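Local structure of conserved protein (1I36) at residues A[16-19]-A[20-23]; A[32-35]-A[36-39]; A[49-52]-A[53-57]; A[95-98]-A[99-102]; A[161-164]-A[165-169]. The protein is of unknown function but binds NADP and resembles 3-hydroxyacid dehydrogenases in structure, so it may be an NADP-dependent oxidoreductase. The protein carries 1 engineered substitution. One frame throughout, in Å; residues are numbered along the deposited sequence.

Contact 1. Residues A[16-19]-A[20-23]; sequences ASRL and RSRG
The carbonyl oxygen R18 O is gripped twice near the end of helix 10-21. The hydroxyl of S21 donates to it, with S21 OG 2.6 Å from R18 O, and the amide of R22 adds a weak bond. S21 can fold back in this way because its OG sits between the backbone N and the carbonyl carbon (chi1 68°); the donor lies 27° off the carbonyl plane. A serine suits the place, since its short side chain supplies a donor where the helix is running out of amides. R22 N has its better bond with L19 O, at 3.1 Å. Deeper in the helix, R20 N is 2.8 Å from A16 O.

The chains of R18 and R22 run side by side in the same direction, their guanidinium planes 17° apart, and R22 NH2 lies 4.1 Å from R18 CD. These like charges do not bond to each other: R18 NH1 turns to D122, in a salt bridge, and to G142 O. L19 faces inward on V3 and F5 of strand 2-6. Glycine suits position 23, whose phi is positive, because a CB there would jam against the preceding carbonyl O. G23 N bonds to R20 O (3.0 Å), and the amide of the residue after it returns to L19 O, completing a Schellman motif at the end of the helix in the first beta-alpha-beta unit of a Rossmann fold.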
loop_
_atom_site.group_PDB
_atom_site.type_symbol
_atom_site.label_atom_id
_atom_site.label_comp_id
_atom_site.label_asym_id
_atom_site.label_seq_id
_atom_site.Cartn_x
_atom_site.Cartn_y
_atom_site.Cartn_z
ATOM N N ALA A 16 19.344 10.443 27.092
ATOM C CA ALA A 16 20.179 11.043 28.127
ATOM C C ALA A 16 21.669 10.773 27.881
ATOM O O ALA A 16 22.497 11.665 28.023
ATOM C CB ALA A 16 19.773 10.543 29.496
ATOM N N SER A 17 21.988 9.550 27.474
ATOM C CA SER A 17 23.351 9.141 27.200
ATOM C C SER A 17 23.976 10.004 26.078
ATOM O O SER A 17 25.138 10.450 26.190
ATOM C CB SER A 17 23.338 7.654 26.825
ATOM O OG SER A 17 24.629 7.160 26.606
ATOM N N ARG A 18 23.195 10.277 25.034
ATOM C CA ARG A 18 23.657 11.093 23.902
ATOM C C ARG A 18 23.877 12.539 24.340
ATOM O O ARG A 18 24.918 13.153 24.044
ATOM C CB ARG A 18 22.647 11.042 22.752
ATOM C CG ARG A 18 22.946 11.955 21.555
ATOM C CD ARG A 18 24.350 11.706 20.976
ATOM N NE ARG A 18 24.514 10.343 20.480
ATOM C CZ ARG A 18 24.017 9.906 19.323
ATOM N NH1 ARG A 18 23.308 10.727 18.550
ATOM N NH2 ARG A 18 24.310 8.682 18.887
ATOM N N LEU A 19 22.896 13.085 25.044
ATOM C CA LEU A 19 22.972 14.460 25.537
ATOM C C LEU A 19 24.167 14.663 26.485
ATOM O O LEU A 19 24.870 15.674 26.423
ATOM C CB LEU A 19 21.664 14.827 26.268
ATOM C CG LEU A 19 20.367 14.836 25.442
ATOM C CD1 LEU A 19 19.176 15.023 26.352
ATOM C CD2 LEU A 19 20.407 15.976 24.413
ATOM N N ARG A 20 24.362 13.718 27.393
ATOM C CA ARG A 20 25.459 13.800 28.349
ATOM C C ARG A 20 26.834 13.815 27.653
ATOM O O ARG A 20 27.699 14.606 28.009
ATOM C CB ARG A 20 25.372 12.640 29.337
ATOM C CG ARG A 20 26.250 12.831 30.550
ATOM C CD ARG A 20 26.021 11.756 31.603
ATOM N NE ARG A 20 26.758 12.071 32.821
ATOM C CZ ARG A 20 28.055 11.845 32.994
ATOM N NH1 ARG A 20 28.778 11.281 32.032
ATOM N NH2 ARG A 20 28.648 12.269 34.097
ATOM N N SER A 21 26.999 12.982 26.634
ATOM C CA SER A 21 28.250 12.905 25.880
ATOM C C SER A 21 28.519 14.221 25.150
ATOM O O SER A 21 29.657 14.511 24.787
ATOM C CB SER A 21 28.193 11.750 24.876
ATOM O OG SER A 21 27.254 12.006 23.833
ATOM N N ARG A 22 27.482 15.040 24.968
ATOM C CA ARG A 22 27.659 16.318 24.284
ATOM C C ARG A 22 27.717 17.486 25.250
ATOM O O ARG A 22 27.597 18.644 24.839
ATOM C CB ARG A 22 26.595 16.544 23.216
ATOM C CG ARG A 22 26.512 15.437 22.170
ATOM C CD ARG A 22 27.840 15.211 21.468
ATOM N NE ARG A 22 27.730 14.103 20.541
ATOM C CZ ARG A 22 27.347 14.216 19.275
ATOM N NH1 ARG A 22 27.034 15.409 18.772
ATOM N NH2 ARG A 22 27.275 13.134 18.508
ATOM N N GLY A 23 27.895 17.178 26.538
ATOM C CA GLY A 23 28.035 18.213 27.557
ATOM C C GLY A 23 26.814 18.731 28.286
ATOM O O GLY A 23 26.894 19.712 29.032
#

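Contact 2. Residues A[32-35]-A[36-39]; sequences GRSP and STIE. With NAP (NADP nicotinamide-adenine-dinucleotide phosphate), chain C.
R33, S34 and T37 together surround the 2'-phosphate of the bound NADP. The straightest grip is that of the backbone: S34 N points at phosphate oxygen O2X from 2.6 Å, with an N-H...O angle of 168°. R33 NE shares this oxygen at 3.2 Å and bonds weakly to the ester oxygen O2B. On the next oxygen, S34 OG donates to O1X at 2.8 Å, while T37 OG1 lies 2.6 Å from the same O1X and is also close to the ribose hydroxyl O3B. The bent chain of R33 (chi2 -81°, chi3 60°) lays one face of its guanidinium over the adenine, whose N3A is 3.4 Å above that plane toward its rim, with the phosphorus in plane at the edge.

A second shell sets these groups. S36 OG donates to S34 OG across 3.1 Å, T37 N adds a weak capping bond to S34 OG, and T37 CG2 packs on R33 CB at 3.7 Å. S34 is thus both N-cap of helix 35-44 and phosphate ligand, and the positive end of the helix probably adds to the pull on the anion. An arginine and a serine after the second strand are a familiar feature of NADP-binding Rossmann folds.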
loop_
_atom_site.group_PDB
_atom_site.type_symbol
_atom_site.label_atom_id
_atom_site.label_comp_id
_atom_site.label_asym_id
_atom_site.label_seq_id
_atom_site.Cartn_x
_atom_site.Cartn_y
_atom_site.Cartn_z
ATOM N N GLY A 32 11.086 5.974 44.359
ATOM C CA GLY A 32 9.966 5.154 43.917
ATOM C C GLY A 32 10.239 4.325 42.669
ATOM O O GLY A 32 9.388 3.529 42.251
ATOM N N ARG A 33 11.410 4.509 42.064
ATOM C CA ARG A 33 11.762 3.767 40.859
ATOM C C ARG A 33 12.393 2.413 41.178
ATOM O O ARG A 33 13.035 2.230 42.215
ATOM C CB ARG A 33 12.690 4.594 39.964
ATOM C CG ARG A 33 12.151 5.998 39.647
ATOM C CD ARG A 33 11.099 6.016 38.507
ATOM N NE ARG A 33 9.907 5.212 38.782
ATOM C CZ ARG A 33 8.835 5.626 39.463
ATOM N NH1 ARG A 33 8.775 6.856 39.963
ATOM N NH2 ARG A 33 7.806 4.804 39.628
ATOM N N SER A 34 12.207 1.476 40.256
ATOM C CA SER A 34 12.719 0.118 40.358
ATOM C C SER A 34 14.244 0.030 40.198
ATOM O O SER A 34 14.889 0.952 39.674
ATOM C CB SER A 34 12.101 -0.732 39.256
ATOM O OG SER A 34 12.819 -0.536 38.050
ATOM N N PRO A 35 14.828 -1.109 40.621
ATOM C CA PRO A 35 16.264 -1.372 40.534
ATOM C C PRO A 35 16.794 -1.198 39.109
ATOM O O PRO A 35 17.817 -0.552 38.915
ATOM C CB PRO A 35 16.356 -2.830 40.990
ATOM C CG PRO A 35 15.333 -2.878 42.071
ATOM C CD PRO A 35 14.163 -2.137 41.451
ATOM N N SER A 36 16.088 -1.753 38.118
ATOM C CA SER A 36 16.515 -1.640 36.719
ATOM C C SER A 36 16.599 -0.175 36.262
ATOM O O SER A 36 17.500 0.197 35.504
ATOM C CB SER A 36 15.619 -2.472 35.775
ATOM O OG SER A 36 14.291 -1.972 35.671
ATOM N N THR A 37 15.701 0.657 36.778
ATOM C CA THR A 37 15.692 2.081 36.442
ATOM C C THR A 37 16.848 2.807 37.135
ATOM O O THR A 37 17.519 3.645 36.519
ATOM C CB THR A 37 14.337 2.732 36.808
ATOM O OG1 THR A 37 13.324 2.248 35.912
ATOM C CG2 THR A 37 14.406 4.261 36.724
ATOM N N ILE A 38 17.084 2.472 38.407
ATOM C CA ILE A 38 18.168 3.074 39.185
ATOM C C ILE A 38 19.489 2.672 38.530
ATOM O O ILE A 38 20.415 3.478 38.420
ATOM C CB ILE A 38 18.135 2.610 40.687
ATOM C CG1 ILE A 38 16.864 3.130 41.368
ATOM C CG2 ILE A 38 19.343 3.147 41.442
ATOM C CD1 ILE A 38 16.619 2.572 42.770
ATOM N N GLU A 39 19.530 1.452 38.014
ATOM C CA GLU A 39 20.726 0.936 37.361
ATOM C C GLU A 39 21.000 1.655 36.031
ATOM O O GLU A 39 22.143 2.010 35.750
ATOM C CB GLU A 39 20.608 -0.576 37.171
ATOM C CG GLU A 39 21.871 -1.272 36.683
ATOM C CD GLU A 39 23.103 -0.993 37.560
ATOM O OE1 GLU A 39 22.953 -0.786 38.796
ATOM O OE2 GLU A 39 24.227 -0.981 36.998
HETATM P PA NAP C . 10.572 1.452 29.933
HETATM O O1A NAP C . 9.178 1.046 29.940
HETATM O O2A NAP C . 11.715 1.212 29.077
HETATM O O5B NAP C . 10.775 2.882 30.771
HETATM C C5B NAP C . 9.703 3.763 31.454
HETATM C C4B NAP C . 10.381 3.930 32.732
HETATM O O4B NAP C . 9.276 4.932 33.363
HETATM C C3B NAP C . 10.228 3.295 33.785
HETATM O O3B NAP C . 11.593 3.313 33.750
HETATM C C2B NAP C . 9.727 3.391 35.171
HETATM O O2B NAP C . 10.245 3.340 36.318
HETATM C C1B NAP C . 9.201 4.645 34.808
HETATM N N9A NAP C . 7.846 4.856 35.355
HETATM C C8A NAP C . 6.645 4.146 35.448
HETATM N N7A NAP C . 5.738 4.810 36.130
HETATM C C5A NAP C . 6.340 5.998 36.500
HETATM C C6A NAP C . 5.889 7.134 37.249
HETATM N N6A NAP C . 4.659 7.199 37.762
HETATM N N1A NAP C . 6.776 8.185 37.440
HETATM C C2A NAP C . 8.040 8.132 36.930
HETATM N N3A NAP C . 8.533 7.096 36.222
HETATM C C4A NAP C . 7.619 6.053 36.034
HETATM O O3 NAP C . 9.897 2.282 28.653
HETATM P PN NAP C . 10.513 3.002 27.242
HETATM O O1N NAP C . 10.754 1.925 26.224
HETATM O O2N NAP C . 11.655 3.776 27.742
HETATM O O5D NAP C . 9.499 4.052 26.628
HETATM C C5D NAP C . 9.096 5.237 27.360
HETATM C C4D NAP C . 7.947 5.888 26.612
HETATM O O4D NAP C . 8.191 6.214 25.211
HETATM C C3D NAP C . 6.646 5.046 26.574
HETATM O O3D NAP C . 5.405 5.801 26.745
HETATM C C2D NAP C . 6.660 4.352 25.254
HETATM O O2D NAP C . 5.388 3.992 24.798
HETATM C C1D NAP C . 7.390 5.383 24.365
HETATM N N1N NAP C . 8.092 4.801 23.210
HETATM C C2N NAP C . 9.111 3.859 23.405
HETATM C C3N NAP C . 9.739 3.363 22.213
HETATM C C7N NAP C . 10.815 2.386 22.268
HETATM O O7N NAP C . 11.355 1.973 21.225
HETATM N N7N NAP C . 11.274 1.894 23.447
HETATM C C4N NAP C . 9.312 3.838 20.953
HETATM C C5N NAP C . 8.321 4.746 20.792
HETATM C C6N NAP C . 7.713 5.230 21.920
HETATM P P2B NAP C . 10.163 1.818 36.984
HETATM O O1X NAP C . 11.120 0.901 36.278
HETATM O O2X NAP C . 10.552 2.137 38.331
HETATM O O3X NAP C . 8.807 1.358 36.767
#

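Contact 3. Residues A[49-52]-A[53-57]; sequences TSEE and DVYSC
The chain turns from an extended T49 into the short helix 51-55, with S50 at the N-cap and V54 N bonded to S50 O at 3.2 Å. S50 OG accepts from D53 N at 3.1 Å, so a small hydroxyl takes up an amide of the first turn that has no earlier helical carbonyl to meet. One residue earlier, T49 turns OG1 to the carboxylate of D53: the hydroxyl donates to D53 OD2 over 2.5 Å, on the anti lone pair, the two side chains crossing at about a right angle. The methyl CG2 of T49 meanwhile packs on V54 CG2 at 3.8 Å, making threonine apt for both tasks.

On another flank E51 reaches along the helix to Y55. Its chain is extended, CG opposite the backbone N (chi1 -176°), which brings OE2 to 2.7 Å from Y55 OH; the hydroxyl donates from the anti side, 19° out of the carboxylate plane, and carboxylate and ring stand nearly perpendicular (87°). The ring of Y55 also lies over its own helix, with E51 O 3.4 Å above the centre of one face, and R75 and A76 of helix 69-77 pack on the Y55 side chain. A phenylalanine here would probably keep that packing but leave E51 OE2 without its hydroxyl partner and the carboxylate less firmly held. S56 OG donates to D53 O at 2.6 Å, an oxygen that S56 N also meets. The T49 hydroxyl and, from strand 2-6, R2 in a salt bridge to D53 OD1 probably favour the charged form of D53; for E51, the tyrosine hydroxyl as donor is compatible with a carboxylate.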
loop_
_atom_site.group_PDB
_atom_site.type_symbol
_atom_site.label_atom_id
_atom_site.label_comp_id
_atom_site.label_asym_id
_atom_site.label_seq_id
_atom_site.Cartn_x
_atom_site.Cartn_y
_atom_site.Cartn_z
ATOM N N THR A 49 18.261 13.689 41.766
ATOM C CA THR A 49 17.734 14.836 42.478
ATOM C C THR A 49 16.273 14.664 42.868
ATOM O O THR A 49 15.713 13.591 42.703
ATOM C CB THR A 49 17.907 16.071 41.600
ATOM O OG1 THR A 49 17.576 17.250 42.349
ATOM C CG2 THR A 49 17.001 15.975 40.360
ATOM N N SER A 50 15.649 15.717 43.392
ATOM C CA SER A 50 14.249 15.611 43.798
ATOM C C SER A 50 13.333 15.743 42.582
ATOM O O SER A 50 13.742 16.248 41.532
ATOM C CB SER A 50 13.892 16.685 44.829
ATOM O OG SER A 50 13.799 17.977 44.240
ATOM N N GLU A 51 12.090 15.308 42.749
ATOM C CA GLU A 51 11.076 15.355 41.709
ATOM C C GLU A 51 10.881 16.799 41.270
ATOM O O GLU A 51 10.873 17.092 40.078
ATOM C CB GLU A 51 9.776 14.764 42.254
ATOM C CG GLU A 51 8.610 14.630 41.285
ATOM C CD GLU A 51 7.297 14.282 42.012
ATOM O OE1 GLU A 51 7.374 13.646 43.087
ATOM O OE2 GLU A 51 6.203 14.652 41.527
ATOM N N GLU A 52 10.778 17.708 42.236
ATOM C CA GLU A 52 10.601 19.128 41.942
ATOM C C GLU A 52 11.798 19.794 41.272
ATOM O O GLU A 52 11.630 20.732 40.488
ATOM C CB GLU A 52 10.146 19.893 43.182
ATOM C CG GLU A 52 8.624 19.779 43.373
ATOM C CD GLU A 52 8.099 20.446 44.638
ATOM O OE1 GLU A 52 8.429 21.639 44.888
ATOM O OE2 GLU A 52 7.328 19.769 45.360
ATOM N N ASP A 53 12.996 19.279 41.531
ATOM C CA ASP A 53 14.179 19.835 40.894
ATOM C C ASP A 53 14.146 19.470 39.394
ATOM O O ASP A 53 14.518 20.279 38.551
ATOM C CB ASP A 53 15.456 19.316 41.561
ATOM C CG ASP A 53 16.709 20.019 41.059
ATOM O OD1 ASP A 53 16.619 21.189 40.645
ATOM O OD2 ASP A 53 17.785 19.393 41.049
ATOM N N VAL A 54 13.638 18.277 39.082
ATOM C CA VAL A 54 13.530 17.814 37.698
ATOM C C VAL A 54 12.634 18.778 36.954
ATOM O O VAL A 54 13.031 19.320 35.928
ATOM C CB VAL A 54 12.916 16.391 37.638
ATOM C CG1 VAL A 54 12.623 15.981 36.174
ATOM C CG2 VAL A 54 13.873 15.419 38.254
ATOM N N TYR A 55 11.476 19.084 37.552
ATOM C CA TYR A 55 10.486 19.984 36.961
ATOM C C TYR A 55 10.996 21.373 36.720
ATOM O O TYR A 55 10.367 22.117 35.983
ATOM C CB TYR A 55 9.212 20.098 37.832
ATOM C CG TYR A 55 8.537 18.775 38.134
ATOM C CD1 TYR A 55 8.680 17.676 37.272
ATOM C CD2 TYR A 55 7.731 18.621 39.270
ATOM C CE1 TYR A 55 8.028 16.454 37.539
ATOM C CE2 TYR A 55 7.077 17.407 39.543
ATOM C CZ TYR A 55 7.231 16.335 38.673
ATOM O OH TYR A 55 6.572 15.154 38.939
ATOM N N SER A 56 12.067 21.759 37.408
ATOM C CA SER A 56 12.632 23.102 37.248
ATOM C C SER A 56 13.543 23.259 36.039
ATOM O O SER A 56 13.912 24.384 35.686
ATOM C CB SER A 56 13.397 23.552 38.506
ATOM O OG SER A 56 14.651 22.897 38.587
ATOM N N CYS A 57 13.953 22.153 35.426
ATOM C CA CYS A 57 14.812 22.236 34.250
ATOM C C CYS A 57 14.105 22.929 33.091
ATOM O O CYS A 57 12.881 22.822 32.956
ATOM C CB CYS A 57 15.248 20.851 33.817
ATOM S SG CYS A 57 16.198 19.998 35.025
#

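Contact 4. Residues A[95-98]-A[99-102]; sequences VRMA and SSLI
With chi1 at 70° the hydroxyl of S100 is tucked over its own main chain and turned back to M97 O, to which S100 OG donates across 2.6 Å from 19° off the carbonyl plane. L101 turns the other way, its CG opposite the carbonyl carbon (chi1 -70°), which lays CG 3.5 Å from the same M97 O. That oxygen also takes a weak bond from L101 N, whose better acceptor is A98 O at 3.1 Å, an i to i+3 bond. One turn earlier, S99 N meets V95 O at 2.8 Å.

The stretch closes helix 92-101, which crosses over from strand 83-86 to strand 106-112 as a beta-alpha-beta unit. Its inner side is made of small and aliphatic residues: V95, S99 and I102 rest on F107 of the second strand, and the small A98 fits closely against L70 and A73 of helix 69-77. A small residue suits position 99, where the side chain packs against F107 and P152; S99 CB also comes within 3.2 Å of R96 O. R96 leads its own side chain outward to a salt bridge with E93, and packs on L183 of the second subunit. Beyond the last turn, I102 N bonds to S99 O at 3.1 Å.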
loop_
_atom_site.group_PDB
_atom_site.type_symbol
_atom_site.label_atom_id
_atom_site.label_comp_id
_atom_site.label_asym_id
_atom_site.label_seq_id
_atom_site.Cartn_x
_atom_site.Cartn_y
_atom_site.Cartn_z
ATOM N N VAL A 95 -2.693 13.263 24.252
ATOM C CA VAL A 95 -1.609 14.242 24.202
ATOM C C VAL A 95 -2.190 15.666 24.436
ATOM O O VAL A 95 -1.651 16.454 25.233
ATOM C CB VAL A 95 -0.896 14.213 22.791
ATOM C CG1 VAL A 95 0.203 15.268 22.712
ATOM C CG2 VAL A 95 -0.225 12.823 22.566
ATOM N N ARG A 96 -3.304 15.963 23.780
ATOM C CA ARG A 96 -3.945 17.276 23.904
ATOM C C ARG A 96 -4.367 17.505 25.369
ATOM O O ARG A 96 -4.243 18.612 25.884
ATOM C CB ARG A 96 -5.154 17.399 22.965
ATOM C CG ARG A 96 -4.803 17.363 21.453
ATOM C CD ARG A 96 -6.031 17.626 20.539
ATOM N NE ARG A 96 -5.671 17.311 19.157
ATOM C CZ ARG A 96 -5.952 16.160 18.548
ATOM N NH1 ARG A 96 -6.641 15.224 19.177
ATOM N NH2 ARG A 96 -5.386 15.871 17.383
ATOM N N MET A 97 -4.839 16.455 26.045
ATOM C CA MET A 97 -5.236 16.558 27.452
ATOM C C MET A 97 -4.008 16.712 28.330
ATOM O O MET A 97 -4.020 17.477 29.304
ATOM C CB MET A 97 -6.086 15.339 27.856
ATOM C CG MET A 97 -7.423 15.334 27.118
ATOM S SD MET A 97 -8.407 16.903 27.340
ATOM C CE MET A 97 -8.079 17.696 25.938
ATOM N N ALA A 98 -2.938 15.984 28.018
ATOM C CA ALA A 98 -1.705 16.128 28.787
ATOM C C ALA A 98 -1.204 17.569 28.641
ATOM O O ALA A 98 -0.714 18.165 29.602
ATOM C CB ALA A 98 -0.642 15.143 28.317
ATOM N N SER A 99 -1.346 18.133 27.447
ATOM C CA SER A 99 -0.983 19.532 27.207
ATOM C C SER A 99 -1.761 20.480 28.147
ATOM O O SER A 99 -1.187 21.420 28.700
ATOM C CB SER A 99 -1.328 19.942 25.779
ATOM O OG SER A 99 -0.717 21.194 25.513
ATOM N N SER A 100 -3.056 20.245 28.312
ATOM C CA SER A 100 -3.855 21.111 29.183
ATOM C C SER A 100 -3.417 21.065 30.646
ATOM O O SER A 100 -3.691 21.997 31.406
ATOM C CB SER A 100 -5.340 20.805 29.039
ATOM O OG SER A 100 -5.645 19.537 29.597
ATOM N N LEU A 101 -2.716 20.000 31.035
ATOM C CA LEU A 101 -2.197 19.807 32.403
ATOM C C LEU A 101 -0.909 20.590 32.687
ATOM O O LEU A 101 -0.529 20.785 33.843
ATOM C CB LEU A 101 -1.970 18.305 32.656
ATOM C CG LEU A 101 -3.312 17.571 32.746
ATOM C CD1 LEU A 101 -3.083 16.028 32.876
ATOM C CD2 LEU A 101 -4.105 18.101 33.961
ATOM N N ILE A 102 -0.187 20.969 31.648
ATOM C CA ILE A 102 1.048 21.770 31.819
ATOM C C ILE A 102 0.519 23.238 31.753
ATOM O O ILE A 102 0.527 23.888 30.718
ATOM C CB ILE A 102 2.060 21.470 30.666
ATOM C CG1 ILE A 102 2.400 19.957 30.669
ATOM C CG2 ILE A 102 3.329 22.380 30.779
ATOM C CD1 ILE A 102 2.801 19.366 32.039
#

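Contact 5. Residues A[161-164]-A[165-169]; sequences LRSS and YTKGV
The ring of Y165, whose CB rests 3.7 Å from L161 O, carries CG2 of V169 on one face, 3.7 Å above the plane and toward the rim. V169 of the second subunit also packs on Y165, as Y165 of that subunit packs on V169 here. All of this lies within the long helix 154-182, which leads from the NADP-binding domain into the helical part of the chain, an architecture shared with 3-hydroxyacid dehydrogenases. An aromatic and a branched residue one turn apart suit a helix that meets its mate in a dimer.

R162 O takes two donors from opposite faces of its plane: T166 N, in a nearly straight bond at 3.0 Å (175°), and T166 OG1 at 3.2 Å. A chi1 of 65° swings this hydroxyl back over the helix, and threonine can thus bond to its own preceding turn. The guanidinium of R162 itself looks away, its NH2 bonded to M113 O.

On the flank toward helix 216-231, the otherwise extended chain of K167 bends at its last torsion (chi4 47°) and passes over S163. Its ammonium donates to the serine hydroxyl, K167 NZ standing 3.1 Å from S163 OG, with a long, weak ion pair to E222 beyond. A leucine in its place would probably leave S163 OG without this donor and would remove the pair to E222. Lower on the chain, K167 CG lies 3.3 Å from S163 O.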
loop_
_atom_site.group_PDB
_atom_site.type_symbol
_atom_site.label_atom_id
_atom_site.label_comp_id
_atom_site.label_asym_id
_atom_site.label_seq_id
_atom_site.Cartn_x
_atom_site.Cartn_y
_atom_site.Cartn_z
ATOM N N LEU A 161 -0.712 7.762 11.906
ATOM C CA LEU A 161 -1.187 7.660 10.521
ATOM C C LEU A 161 -0.214 6.892 9.641
ATOM O O LEU A 161 -0.636 6.064 8.817
ATOM C CB LEU A 161 -1.489 9.041 9.953
ATOM C CG LEU A 161 -2.752 9.615 10.609
ATOM C CD1 LEU A 161 -2.908 11.090 10.289
ATOM C CD2 LEU A 161 -3.976 8.836 10.136
ATOM N N ARG A 162 1.082 7.125 9.832
ATOM C CA ARG A 162 2.103 6.408 9.074
ATOM C C ARG A 162 2.035 4.932 9.430
ATOM O O ARG A 162 2.159 4.057 8.559
ATOM C CB ARG A 162 3.513 6.930 9.374
ATOM C CG ARG A 162 4.591 6.170 8.567
ATOM C CD ARG A 162 5.996 6.743 8.652
ATOM N NE ARG A 162 6.797 6.063 9.668
ATOM C CZ ARG A 162 8.114 6.216 9.827
ATOM N NH1 ARG A 162 8.811 7.020 9.026
ATOM N NH2 ARG A 162 8.720 5.635 10.860
ATOM N N SER A 163 1.861 4.662 10.718
ATOM C CA SER A 163 1.774 3.305 11.238
ATOM C C SER A 163 0.551 2.590 10.675
ATOM O O SER A 163 0.623 1.429 10.240
ATOM C CB SER A 163 1.718 3.349 12.778
ATOM O OG SER A 163 1.539 2.045 13.309
ATOM N N SER A 164 -0.560 3.305 10.639
ATOM C CA SER A 164 -1.809 2.775 10.120
ATOM C C SER A 164 -1.653 2.352 8.654
ATOM O O SER A 164 -2.095 1.270 8.250
ATOM C CB SER A 164 -2.889 3.841 10.217
ATOM O OG SER A 164 -4.123 3.309 9.789
ATOM N N TYR A 165 -0.996 3.196 7.872
ATOM C CA TYR A 165 -0.795 2.911 6.445
ATOM C C TYR A 165 0.144 1.722 6.229
ATOM O O TYR A 165 -0.228 0.730 5.571
ATOM C CB TYR A 165 -0.256 4.151 5.716
ATOM C CG TYR A 165 -0.023 3.916 4.237
ATOM C CD1 TYR A 165 1.227 3.550 3.763
ATOM C CD2 TYR A 165 -1.064 4.050 3.321
ATOM C CE1 TYR A 165 1.449 3.323 2.403
ATOM C CE2 TYR A 165 -0.859 3.823 1.945
ATOM C CZ TYR A 165 0.394 3.463 1.502
ATOM O OH TYR A 165 0.625 3.220 0.162
ATOM N N THR A 166 1.325 1.772 6.836
ATOM C CA THR A 166 2.296 0.692 6.660
ATOM C C THR A 166 1.815 -0.671 7.154
ATOM O O THR A 166 2.120 -1.705 6.529
ATOM C CB THR A 166 3.699 1.046 7.224
ATOM O OG1 THR A 166 3.624 1.196 8.636
ATOM C CG2 THR A 166 4.209 2.353 6.600
ATOM N N LYS A 167 1.012 -0.696 8.217
ATOM C CA LYS A 167 0.475 -1.973 8.699
ATOM C C LYS A 167 -0.649 -2.462 7.772
ATOM O O LYS A 167 -0.814 -3.671 7.573
ATOM C CB LYS A 167 -0.033 -1.868 10.125
ATOM C CG LYS A 167 1.065 -1.751 11.174
ATOM C CD LYS A 167 0.425 -1.395 12.527
ATOM C CE LYS A 167 1.442 -1.477 13.669
ATOM N NZ LYS A 167 2.731 -0.812 13.376
ATOM N N GLY A 168 -1.431 -1.532 7.231
ATOM C CA GLY A 168 -2.501 -1.894 6.314
ATOM C C GLY A 168 -1.940 -2.539 5.037
ATOM O O GLY A 168 -2.498 -3.512 4.563
ATOM N N VAL A 169 -0.873 -1.967 4.479
ATOM C CA VAL A 169 -0.206 -2.482 3.274
ATOM C C VAL A 169 0.338 -3.897 3.532
ATOM O O VAL A 169 0.280 -4.767 2.646
ATOM C CB VAL A 169 0.949 -1.536 2.845
ATOM C CG1 VAL A 169 1.826 -2.180 1.761
ATOM C CG2 VAL A 169 0.363 -0.216 2.342
#

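From the N terminus the five contacts follow in series, none nesting or crossing, and each closes only a local turn or cap of one helix. Contact 1 ends the crossover helix between strands 2-6 and 25-28. Contact 2 follows strand 25-28 and caps the start of helix 35-44; contact 3 takes in all of the short helix 51-55, in the crossover from strand 47-48 to 59-62, its centre about 17 Å from that of contact 2 on the same side of the chain's centre. Contact 4 ends the crossover helix between strands 83-86 and 106-112. Contact 5, about 38 Å from contact 3 between centres, lies in helix 154-182, where the nucleotide-binding part gives way to the helical part and the dimer.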